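Local atomic coordinates of proline dehydrogenase (Bradyrhizobium japonicum USDA 110, PDB entry 3HAZ), a protein that probably oxidises proline to glutamate in two steps, using FAD in its proline dehydrogenase section and NAD in its aldehyde dehydrogenase section. Residues A[58-67]-A[153-164]; A[193-204]-A[234-245]. One frame throughout, in Å; residues are numbered along the deposited sequence.

Contact 1: A[58-67]-A[153-164]; sequences GGVEDMLREF and AVRTATRQAMRL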
loop_
_atom_site.group_PDB
_atom_site.type_symbol
_atom_site.label_atom_id
_atom_site.label_comp_id
_atom_site.label_asym_id
_atom_site.label_seq_id
_atom_site.Cartn_x
_atom_site.Cartn_y
_atom_site.Cartn_z
ATOM N N GLY A 58 -41.132 6.936 26.734
ATOM C CA GLY A 58 -40.072 7.196 25.778
ATOM C C GLY A 58 -40.422 8.216 24.714
ATOM O O GLY A 58 -41.499 8.811 24.731
ATOM N N GLY A 59 -39.493 8.422 23.786
ATOM C CA GLY A 59 -39.697 9.339 22.680
ATOM C C GLY A 59 -39.477 8.676 21.333
ATOM O O GLY A 59 -39.263 7.463 21.247
ATOM N N VAL A 60 -39.521 9.476 20.276
ATOM C CA VAL A 60 -39.358 8.968 18.919
ATOM C C VAL A 60 -38.011 8.271 18.732
ATOM O O VAL A 60 -37.935 7.200 18.128
ATOM C CB VAL A 60 -39.493 10.091 17.881
ATOM C CG1 VAL A 60 -39.150 9.574 16.498
ATOM C CG2 VAL A 60 -40.901 10.663 17.908
ATOM N N GLU A 61 -36.955 8.892 19.255
ATOM C CA GLU A 61 -35.613 8.332 19.188
ATOM C C GLU A 61 -35.562 6.952 19.850
ATOM O O GLU A 61 -34.876 6.047 19.376
ATOM C CB GLU A 61 -34.607 9.282 19.842
ATOM N N ASP A 62 -36.297 6.787 20.941
ATOM C CA ASP A 62 -36.365 5.492 21.599
ATOM C C ASP A 62 -37.004 4.460 20.677
ATOM O O ASP A 62 -36.541 3.323 20.599
ATOM C CB ASP A 62 -37.127 5.593 22.924
ATOM C CG ASP A 62 -36.405 6.451 23.946
ATOM O OD1 ASP A 62 -35.179 6.278 24.112
ATOM O OD2 ASP A 62 -37.061 7.299 24.583
ATOM N N MET A 63 -38.054 4.858 19.963
ATOM C CA MET A 63 -38.722 3.938 19.043
ATOM C C MET A 63 -37.828 3.589 17.862
ATOM O O MET A 63 -37.710 2.425 17.476
ATOM C CB MET A 63 -40.055 4.509 18.548
ATOM C CG MET A 63 -40.806 3.569 17.614
ATOM S SD MET A 63 -42.343 4.263 16.954
ATOM C CE MET A 63 -41.702 5.558 15.891
ATOM N N LEU A 64 -37.188 4.599 17.286
ATOM C CA LEU A 64 -36.293 4.363 16.156
ATOM C C LEU A 64 -35.156 3.420 16.553
ATOM O O LEU A 64 -34.774 2.523 15.795
ATOM C CB LEU A 64 -35.734 5.687 15.628
ATOM C CG LEU A 64 -36.770 6.677 15.090
ATOM C CD1 LEU A 64 -36.130 8.030 14.790
ATOM C CD2 LEU A 64 -37.470 6.117 13.848
ATOM N N ARG A 65 -34.625 3.623 17.754
ATOM C CA ARG A 65 -33.516 2.813 18.233
ATOM C C ARG A 65 -33.994 1.405 18.574
ATOM O O ARG A 65 -33.386 0.422 18.165
ATOM C CB ARG A 65 -32.853 3.479 19.446
ATOM C CG ARG A 65 -31.717 2.678 20.069
ATOM C CD ARG A 65 -31.195 3.343 21.347
ATOM N NE ARG A 65 -32.273 3.889 22.175
ATOM C CZ ARG A 65 -32.951 3.197 23.089
ATOM N NH1 ARG A 65 -32.670 1.919 23.304
ATOM N NH2 ARG A 65 -33.915 3.785 23.787
ATOM N N GLU A 66 -35.102 1.313 19.304
ATOM C CA GLU A 66 -35.629 0.024 19.753
ATOM C C GLU A 66 -35.890 -0.959 18.616
ATOM O O GLU A 66 -35.554 -2.136 18.723
ATOM C CB GLU A 66 -36.905 0.222 20.581
ATOM N N PHE A 67 -36.492 -0.488 17.527
ATOM C CA PHE A 67 -36.757 -1.366 16.392
ATOM C C PHE A 67 -35.773 -1.174 15.244
ATOM O O PHE A 67 -35.952 -1.735 14.160
ATOM C CB PHE A 67 -38.209 -1.220 15.925
ATOM C CG PHE A 67 -39.201 -1.666 16.951
ATOM C CD1 PHE A 67 -39.587 -2.996 17.025
ATOM C CD2 PHE A 67 -39.714 -0.768 17.874
ATOM C CE1 PHE A 67 -40.482 -3.417 17.979
ATOM C CE2 PHE A 67 -40.613 -1.184 18.835
ATOM C CZ PHE A 67 -40.995 -2.514 18.888
ATOM N N ALA A 153 -43.546 -7.848 15.700
ATOM C CA ALA A 153 -42.768 -6.689 16.131
ATOM C C ALA A 153 -43.279 -5.404 15.468
ATOM O O ALA A 153 -43.250 -4.331 16.071
ATOM C CB ALA A 153 -41.276 -6.893 15.844
ATOM N N VAL A 154 -43.744 -5.514 14.226
ATOM C CA VAL A 154 -44.284 -4.351 13.529
ATOM C C VAL A 154 -45.559 -3.854 14.219
ATOM O O VAL A 154 -45.768 -2.648 14.360
ATOM C CB VAL A 154 -44.539 -4.639 12.031
ATOM C CG1 VAL A 154 -45.272 -3.450 11.360
ATOM C CG2 VAL A 154 -43.218 -4.949 11.328
ATOM N N ARG A 155 -46.399 -4.786 14.662
ATOM C CA ARG A 155 -47.594 -4.429 15.422
ATOM C C ARG A 155 -47.199 -3.718 16.711
ATOM O O ARG A 155 -47.748 -2.666 17.051
ATOM C CB ARG A 155 -48.452 -5.667 15.721
ATOM C CG ARG A 155 -48.951 -6.362 14.461
ATOM C CD ARG A 155 -49.818 -7.587 14.754
ATOM N NE ARG A 155 -50.167 -8.260 13.506
ATOM C CZ ARG A 155 -49.755 -9.477 13.163
ATOM N NH1 ARG A 155 -48.999 -10.186 13.991
ATOM N NH2 ARG A 155 -50.112 -9.988 11.991
ATOM N N THR A 156 -46.226 -4.287 17.414
ATOM C CA THR A 156 -45.724 -3.678 18.642
ATOM C C THR A 156 -45.152 -2.282 18.380
ATOM O O THR A 156 -45.439 -1.340 19.114
ATOM C CB THR A 156 -44.656 -4.563 19.292
ATOM O OG1 THR A 156 -45.229 -5.843 19.583
ATOM C CG2 THR A 156 -44.153 -3.932 20.580
ATOM N N ALA A 157 -44.348 -2.152 17.328
ATOM C CA ALA A 157 -43.808 -0.848 16.951
ATOM C C ALA A 157 -44.921 0.149 16.587
ATOM O O ALA A 157 -44.837 1.336 16.911
ATOM C CB ALA A 157 -42.816 -0.992 15.798
ATOM N N THR A 158 -45.955 -0.334 15.903
ATOM C CA THR A 158 -47.083 0.517 15.526
ATOM C C THR A 158 -47.856 1.004 16.750
ATOM O O THR A 158 -48.279 2.163 16.799
ATOM C CB THR A 158 -48.056 -0.204 14.567
ATOM O OG1 THR A 158 -47.373 -0.549 13.351
ATOM C CG2 THR A 158 -49.236 0.691 14.245
ATOM N N ARG A 159 -48.040 0.120 17.731
ATOM C CA ARG A 159 -48.712 0.489 18.978
ATOM C C ARG A 159 -47.934 1.562 19.731
ATOM O O ARG A 159 -48.520 2.475 20.312
ATOM C CB ARG A 159 -48.927 -0.732 19.878
ATOM C CG ARG A 159 -49.943 -1.716 19.325
ATOM C CD ARG A 159 -50.377 -2.733 20.374
ATOM N NE ARG A 159 -51.181 -3.798 19.785
ATOM C CZ ARG A 159 -52.488 -3.711 19.572
ATOM N NH1 ARG A 159 -53.139 -2.602 19.908
ATOM N NH2 ARG A 159 -53.140 -4.729 19.018
ATOM N N GLN A 160 -46.608 1.446 19.722
ATOM C CA GLN A 160 -45.756 2.464 20.330
ATOM C C GLN A 160 -45.878 3.794 19.592
ATOM O O GLN A 160 -45.942 4.851 20.214
ATOM C CB GLN A 160 -44.301 1.998 20.337
ATOM C CG GLN A 160 -43.381 2.860 21.163
ATOM C CD GLN A 160 -41.980 2.270 21.255
ATOM O OE1 GLN A 160 -41.801 1.049 21.230
ATOM N NE2 GLN A 160 -40.983 3.137 21.357
ATOM N N ALA A 161 -45.910 3.739 18.262
ATOM C CA ALA A 161 -46.093 4.949 17.466
ATOM C C ALA A 161 -47.419 5.602 17.851
ATOM O O ALA A 161 -47.544 6.831 17.887
ATOM C CB ALA A 161 -46.053 4.625 15.951
ATOM N N MET A 162 -48.411 4.770 18.148
ATOM C CA MET A 162 -49.725 5.278 18.524
ATOM C C MET A 162 -49.686 6.058 19.840
ATOM O O MET A 162 -50.333 7.101 19.957
ATOM C CB MET A 162 -50.764 4.151 18.578
ATOM C CG MET A 162 -51.176 3.660 17.188
ATOM S SD MET A 162 -52.197 2.170 17.198
ATOM C CE MET A 162 -53.733 2.803 17.880
ATOM N N ARG A 163 -48.935 5.574 20.828
ATOM C CA ARG A 163 -48.829 6.345 22.062
ATOM C C ARG A 163 -48.023 7.626 21.857
ATOM O O ARG A 163 -48.296 8.647 22.494
ATOM C CB ARG A 163 -48.320 5.520 23.262
ATOM C CG ARG A 163 -47.270 4.469 22.960
ATOM C CD ARG A 163 -47.188 3.451 24.101
ATOM N NE ARG A 163 -46.206 2.397 23.845
ATOM C CZ ARG A 163 -46.495 1.213 23.308
ATOM N NH1 ARG A 163 -45.535 0.318 23.107
ATOM N NH2 ARG A 163 -47.743 0.922 22.969
ATOM N N LEU A 164 -47.052 7.594 20.949
ATOM C CA LEU A 164 -46.274 8.798 20.686
ATOM C C LEU A 164 -47.133 9.856 19.994
ATOM O O LEU A 164 -47.127 11.029 20.380
ATOM C CB LEU A 164 -45.009 8.479 19.871
ATOM C CG LEU A 164 -43.932 7.668 20.603
ATOM C CD1 LEU A 164 -42.869 7.172 19.634
ATOM C CD2 LEU A 164 -43.298 8.459 21.751
HETATM O O HOH W 1 -41.015 5.449 22.524
#

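Contact 2: A[193-204]-A[234-245]; sequences SFDMLGEGARTA and PGISVKLSALHP. With SO4 (sulfate ion), chain K.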
loop_
_atom_site.group_PDB
_atom_site.type_symbol
_atom_site.label_atom_id
_atom_site.label_comp_id
_atom_site.label_asym_id
_atom_site.label_seq_id
_atom_site.Cartn_x
_atom_site.Cartn_y
_atom_site.Cartn_z
ATOM N N SER A 193 -47.283 25.764 25.226
ATOM C CA SER A 193 -47.366 26.723 24.142
ATOM C C SER A 193 -47.502 25.942 22.832
ATOM O O SER A 193 -47.241 24.737 22.790
ATOM C CB SER A 193 -46.138 27.629 24.134
ATOM O OG SER A 193 -46.042 28.342 25.359
ATOM N N PHE A 194 -47.915 26.626 21.772
ATOM C CA PHE A 194 -48.295 25.958 20.533
ATOM C C PHE A 194 -47.231 26.136 19.466
ATOM O O PHE A 194 -46.941 27.256 19.043
ATOM C CB PHE A 194 -49.623 26.517 19.996
ATOM C CG PHE A 194 -50.841 26.140 20.811
ATOM C CD1 PHE A 194 -50.721 25.509 22.045
ATOM C CD2 PHE A 194 -52.116 26.458 20.349
ATOM C CE1 PHE A 194 -51.855 25.180 22.798
ATOM C CE2 PHE A 194 -53.251 26.144 21.099
ATOM C CZ PHE A 194 -53.115 25.498 22.324
ATOM N N ASP A 195 -46.658 25.021 19.038
ATOM C CA ASP A 195 -45.821 24.988 17.851
ATOM C C ASP A 195 -46.732 24.571 16.699
ATOM O O ASP A 195 -47.003 23.387 16.498
ATOM C CB ASP A 195 -44.678 23.990 18.041
ATOM C CG ASP A 195 -43.738 23.928 16.847
ATOM O OD1 ASP A 195 -43.717 24.885 16.041
ATOM O OD2 ASP A 195 -43.012 22.919 16.723
ATOM N N MET A 196 -47.237 25.553 15.964
ATOM C CA MET A 196 -48.214 25.281 14.917
ATOM C C MET A 196 -47.592 24.542 13.729
ATOM O O MET A 196 -46.520 24.906 13.238
ATOM C CB MET A 196 -48.883 26.583 14.468
ATOM C CG MET A 196 -49.419 27.436 15.631
ATOM S SD MET A 196 -50.799 26.676 16.522
ATOM C CE MET A 196 -51.881 26.314 15.133
ATOM N N LEU A 197 -48.276 23.506 13.260
ATOM C CA LEU A 197 -47.761 22.666 12.174
ATOM C C LEU A 197 -47.449 23.384 10.852
ATOM O O LEU A 197 -46.504 23.023 10.145
ATOM C CB LEU A 197 -48.740 21.525 11.898
ATOM C CG LEU A 197 -48.433 20.189 12.567
ATOM C CD1 LEU A 197 -47.903 20.402 13.963
ATOM C CD2 LEU A 197 -49.677 19.302 12.574
ATOM N N GLY A 198 -48.243 24.385 10.510
ATOM C CA GLY A 198 -48.178 24.958 9.173
ATOM C C GLY A 198 -46.844 25.509 8.697
ATOM O O GLY A 198 -46.098 26.130 9.460
ATOM N N GLU A 199 -46.548 25.280 7.419
ATOM C CA GLU A 199 -45.392 25.887 6.766
ATOM C C GLU A 199 -45.584 25.932 5.244
ATOM O O GLU A 199 -46.361 25.156 4.681
ATOM C CB GLU A 199 -44.116 25.112 7.093
ATOM C CG GLU A 199 -43.923 23.867 6.247
ATOM C CD GLU A 199 -42.588 23.183 6.498
ATOM O OE1 GLU A 199 -42.081 23.262 7.638
ATOM O OE2 GLU A 199 -42.048 22.565 5.554
ATOM N N GLY A 200 -44.881 26.850 4.592
ATOM C CA GLY A 200 -44.872 26.937 3.139
ATOM C C GLY A 200 -46.224 26.843 2.453
ATOM O O GLY A 200 -46.540 25.844 1.813
ATOM N N ALA A 201 -47.035 27.883 2.579
ATOM C CA ALA A 201 -48.233 27.973 1.753
ATOM C C ALA A 201 -47.836 27.844 0.281
ATOM O O ALA A 201 -46.908 28.505 -0.184
ATOM C CB ALA A 201 -48.947 29.291 1.990
ATOM N N ARG A 202 -48.529 26.977 -0.443
ATOM C CA ARG A 202 -48.339 26.856 -1.883
ATOM C C ARG A 202 -49.377 27.668 -2.653
ATOM O O ARG A 202 -49.179 27.999 -3.821
ATOM C CB ARG A 202 -48.430 25.389 -2.308
ATOM C CG ARG A 202 -47.097 24.665 -2.339
ATOM C CD ARG A 202 -46.391 24.701 -0.998
ATOM N NE ARG A 202 -45.120 23.982 -1.042
ATOM C CZ ARG A 202 -44.458 23.562 0.029
ATOM N NH1 ARG A 202 -43.311 22.911 -0.121
ATOM N NH2 ARG A 202 -44.945 23.783 1.250
ATOM N N THR A 203 -50.494 27.974 -2.003
ATOM C CA THR A 203 -51.596 28.661 -2.670
ATOM C C THR A 203 -52.060 29.828 -1.817
ATOM O O THR A 203 -51.736 29.903 -0.630
ATOM C CB THR A 203 -52.792 27.717 -2.918
ATOM O OG1 THR A 203 -53.518 27.525 -1.696
ATOM C CG2 THR A 203 -52.309 26.363 -3.438
ATOM N N ALA A 204 -52.809 30.741 -2.428
ATOM C CA ALA A 204 -53.404 31.856 -1.707
ATOM C C ALA A 204 -54.360 31.330 -0.639
ATOM O O ALA A 204 -54.393 31.828 0.490
ATOM C CB ALA A 204 -54.132 32.801 -2.681
ATOM N N PRO A 234 -48.730 31.673 27.984
ATOM C CA PRO A 234 -48.413 30.765 26.877
ATOM C C PRO A 234 -47.986 31.500 25.612
ATOM O O PRO A 234 -48.236 32.702 25.457
ATOM C CB PRO A 234 -49.744 30.037 26.624
ATOM C CG PRO A 234 -50.621 30.367 27.797
ATOM C CD PRO A 234 -50.173 31.707 28.268
ATOM N N GLY A 235 -47.350 30.764 24.710
ATOM C CA GLY A 235 -46.898 31.317 23.452
ATOM C C GLY A 235 -47.435 30.585 22.236
ATOM O O GLY A 235 -47.967 29.473 22.322
ATOM N N ILE A 236 -47.298 31.228 21.089
ATOM C CA ILE A 236 -47.597 30.589 19.823
ATOM C C ILE A 236 -46.429 30.829 18.874
ATOM O O ILE A 236 -45.838 31.911 18.876
ATOM C CB ILE A 236 -48.910 31.137 19.219
ATOM C CG1 ILE A 236 -49.324 30.325 17.991
ATOM C CG2 ILE A 236 -48.779 32.630 18.886
ATOM C CD1 ILE A 236 -50.758 30.596 17.547
ATOM N N SER A 237 -46.087 29.808 18.089
ATOM C CA SER A 237 -45.041 29.914 17.077
ATOM C C SER A 237 -45.662 30.013 15.696
ATOM O O SER A 237 -46.600 29.278 15.374
ATOM C CB SER A 237 -44.109 28.699 17.115
ATOM O OG SER A 237 -43.181 28.799 18.172
ATOM N N VAL A 238 -45.112 30.911 14.884
ATOM C CA VAL A 238 -45.652 31.226 13.570
ATOM C C VAL A 238 -44.540 31.204 12.525
ATOM O O VAL A 238 -43.410 31.591 12.818
ATOM C CB VAL A 238 -46.315 32.617 13.601
ATOM C CG1 VAL A 238 -46.362 33.233 12.221
ATOM C CG2 VAL A 238 -47.706 32.519 14.225
ATOM N N LYS A 239 -44.861 30.735 11.318
ATOM C CA LYS A 239 -43.906 30.703 10.209
ATOM C C LYS A 239 -44.317 31.627 9.066
ATOM O O LYS A 239 -45.416 31.508 8.519
ATOM C CB LYS A 239 -43.748 29.279 9.671
ATOM C CG LYS A 239 -42.788 28.405 10.465
ATOM C CD LYS A 239 -42.698 27.017 9.850
ATOM C CE LYS A 239 -41.680 26.150 10.580
ATOM N NZ LYS A 239 -41.990 26.060 12.027
ATOM N N LEU A 240 -43.430 32.540 8.693
ATOM C CA LEU A 240 -43.732 33.461 7.597
ATOM C C LEU A 240 -44.086 32.725 6.308
ATOM O O LEU A 240 -44.940 33.185 5.562
ATOM C CB LEU A 240 -42.572 34.428 7.354
ATOM C CG LEU A 240 -42.200 35.246 8.593
ATOM C CD1 LEU A 240 -41.027 36.177 8.335
ATOM C CD2 LEU A 240 -43.416 36.026 9.076
ATOM N N SER A 241 -43.447 31.584 6.041
ATOM C CA SER A 241 -43.714 30.875 4.787
ATOM C C SER A 241 -45.143 30.327 4.752
ATOM O O SER A 241 -45.686 30.061 3.686
ATOM C CB SER A 241 -42.693 29.756 4.531
ATOM O OG SER A 241 -42.901 28.641 5.393
ATOM N N ALA A 242 -45.743 30.147 5.925
ATOM C CA ALA A 242 -47.127 29.687 5.998
ATOM C C ALA A 242 -48.107 30.800 5.620
ATOM O O ALA A 242 -49.228 30.532 5.179
ATOM C CB ALA A 242 -47.436 29.164 7.399
ATOM N N LEU A 243 -47.669 32.046 5.776
ATOM C CA LEU A 243 -48.545 33.205 5.601
ATOM C C LEU A 243 -48.456 33.874 4.234
ATOM O O LEU A 243 -49.191 34.830 3.955
ATOM C CB LEU A 243 -48.259 34.237 6.688
ATOM C CG LEU A 243 -48.639 33.770 8.091
ATOM C CD1 LEU A 243 -47.978 34.645 9.137
ATOM C CD2 LEU A 243 -50.159 33.750 8.251
ATOM N N HIS A 244 -47.556 33.383 3.390
ATOM C CA HIS A 244 -47.394 33.925 2.044
ATOM C C HIS A 244 -46.916 32.826 1.084
ATOM O O HIS A 244 -46.003 32.074 1.418
ATOM C CB HIS A 244 -46.411 35.096 2.054
ATOM C CG HIS A 244 -46.507 35.966 0.841
ATOM N ND1 HIS A 244 -45.954 35.613 -0.371
ATOM C CD2 HIS A 244 -47.117 37.158 0.644
ATOM C CE1 HIS A 244 -46.210 36.557 -1.261
ATOM N NE2 HIS A 244 -46.912 37.508 -0.668
ATOM N N PRO A 245 -47.546 32.732 -0.101
ATOM C CA PRO A 245 -47.352 31.651 -1.081
ATOM C C PRO A 245 -46.089 31.796 -1.944
ATOM O O PRO A 245 -45.677 30.823 -2.577
ATOM C CB PRO A 245 -48.598 31.752 -1.981
ATOM C CG PRO A 245 -49.353 32.990 -1.544
ATOM C CD PRO A 245 -48.484 33.755 -0.595
HETATM S S SO4 K . -39.018 23.770 14.038
HETATM O O1 SO4 K . -38.616 23.802 15.440
HETATM O O2 SO4 K . -38.062 22.949 13.304
HETATM O O3 SO4 K . -40.354 23.187 13.924
HETATM O O4 SO4 K . -39.033 25.129 13.497
HETATM O O HOH W 2 -44.741 27.123 13.790
HETATM O O HOH W 3 -46.818 29.103 -4.395
#

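Contact 1: A[58-67]-A[153-164]
Phe67 lies flat on Ala157: the methyl CB of Ala157 stands 3.6 Å from the centroid of the Phe67 ring, only 7° off its normal, a CH-pi contact over the face. The edge of the same ring meets Thr156 CG2 and the amide oxygen of Gln160, with Phe67 CE2 3.5 Å from Gln160 OE1; ring and amide planes are turned 55° apart. One turn back, Met63 has its CG anti to the backbone N (chi1 -178°), which carries the side chain straight across to the partner helix before it bends at chi3. It enters as a knob into the hole formed by Ala157, Gln160, Ala161 and Leu164, its SD 3.9 Å from Ala161 CB. Gln160 slides past it in the opposite direction, an extended chain whose NE2 comes 3.3 Å from Met63 CB. No direct hydrogen bond joins the helices; a water accepts from Gln160 NE2 and donates to Gly59 O. At the far end Leu164 straddles the helix start, CD2 lying 3.8 Å from Gly59 CA while CD1 faces Met63. The axes of 60-66 and 153-164 run antiparallel, 10.5 Å apart at closest approach, the latter being part of helix 151-168. Helix 71-85 touches Val60 and Ala161, helix 140-149 packs on Phe67 through Leu149, and Tyr476 of the second subunit meets the Phe67 ring.

Contact 2: A[193-204]-A[234-245]
Gly200 N donates to Ser241 OG over 2.8 Å, and the next amide, Ala201 N, reaches Ser241 O at the same length, so a single serine holds two successive N-H groups of the 193-204 segment. Ser241 OG sits between its own backbone N and carbonyl carbon (chi1 73°), a placement that sets it before Gly200 N, and it is also bonded to Glu282. At the other end the strands pair in parallel: Phe194 N binds Gly235 O, and Ser237 N meets Phe194 O almost head-on, with a C=O...N angle of 176°. Ser193 OG takes the Gly235 N-H at 2.8 Å, adding a side-chain-to-backbone bond at the start of the strand pair.

Lys239 lies alongside Glu199, both pointing the same way, with Lys239 CD 3.6 Å from Glu199 CB. Its chain runs extended to CE and bends only at chi4 (56°). There NZ forms a salt bridge with Asp280 and weak bonds to a sulfate and to a water held by Met196 O. Glu199 pairs instead with Arg458, which also binds the sulfate. A methionine in place of Lys239 would probably leave Asp280 without its charged mate and the sulfate without one of its donors.

Packing contacts surround these bonds. Met196 CG rests 3.7 Å from Ile236 CG1 in the apolar part, Ala242 CB packs on Gly198 and Glu199, and Pro245 CB lies 3.9 Å from Thr203 O. With FAD about 5 Å from the Lys239 side chain, and Ser237 OG bonded to the FAD-binding Arg341, this beta-alpha-beta pairing contributes to the polar, charged wall beside the flavin; the sulfate, probably from the crystallisation liquor, is only weakly bonded to Lys239 but is consistent with a pocket that accepts anions.

In the fold
After two earlier helices (18-28 and 33-50) the chain enters helix 60-66, passes through a largely helical excursion without strands, and returns on helix 151-168, where contact 1 closes a loop of 85 intervening residues in the DNA-binding-domain region. Only then does contact 2 open: strand 193-196 leads through helix 204-223 to strand 235-238, a short beta-alpha-beta crossover in the parallel barrel of the proline dehydrogenase section, whose pairing closes a 29-residue loop, mostly helix. The two loops therefore follow in series, neither nested nor crossed. With centres 28 Å apart and nearest atoms about 11 Å, the contacts do not touch. Contact 1 ties a helical pair; contact 2 joins neighbouring barrel strands near the FAD.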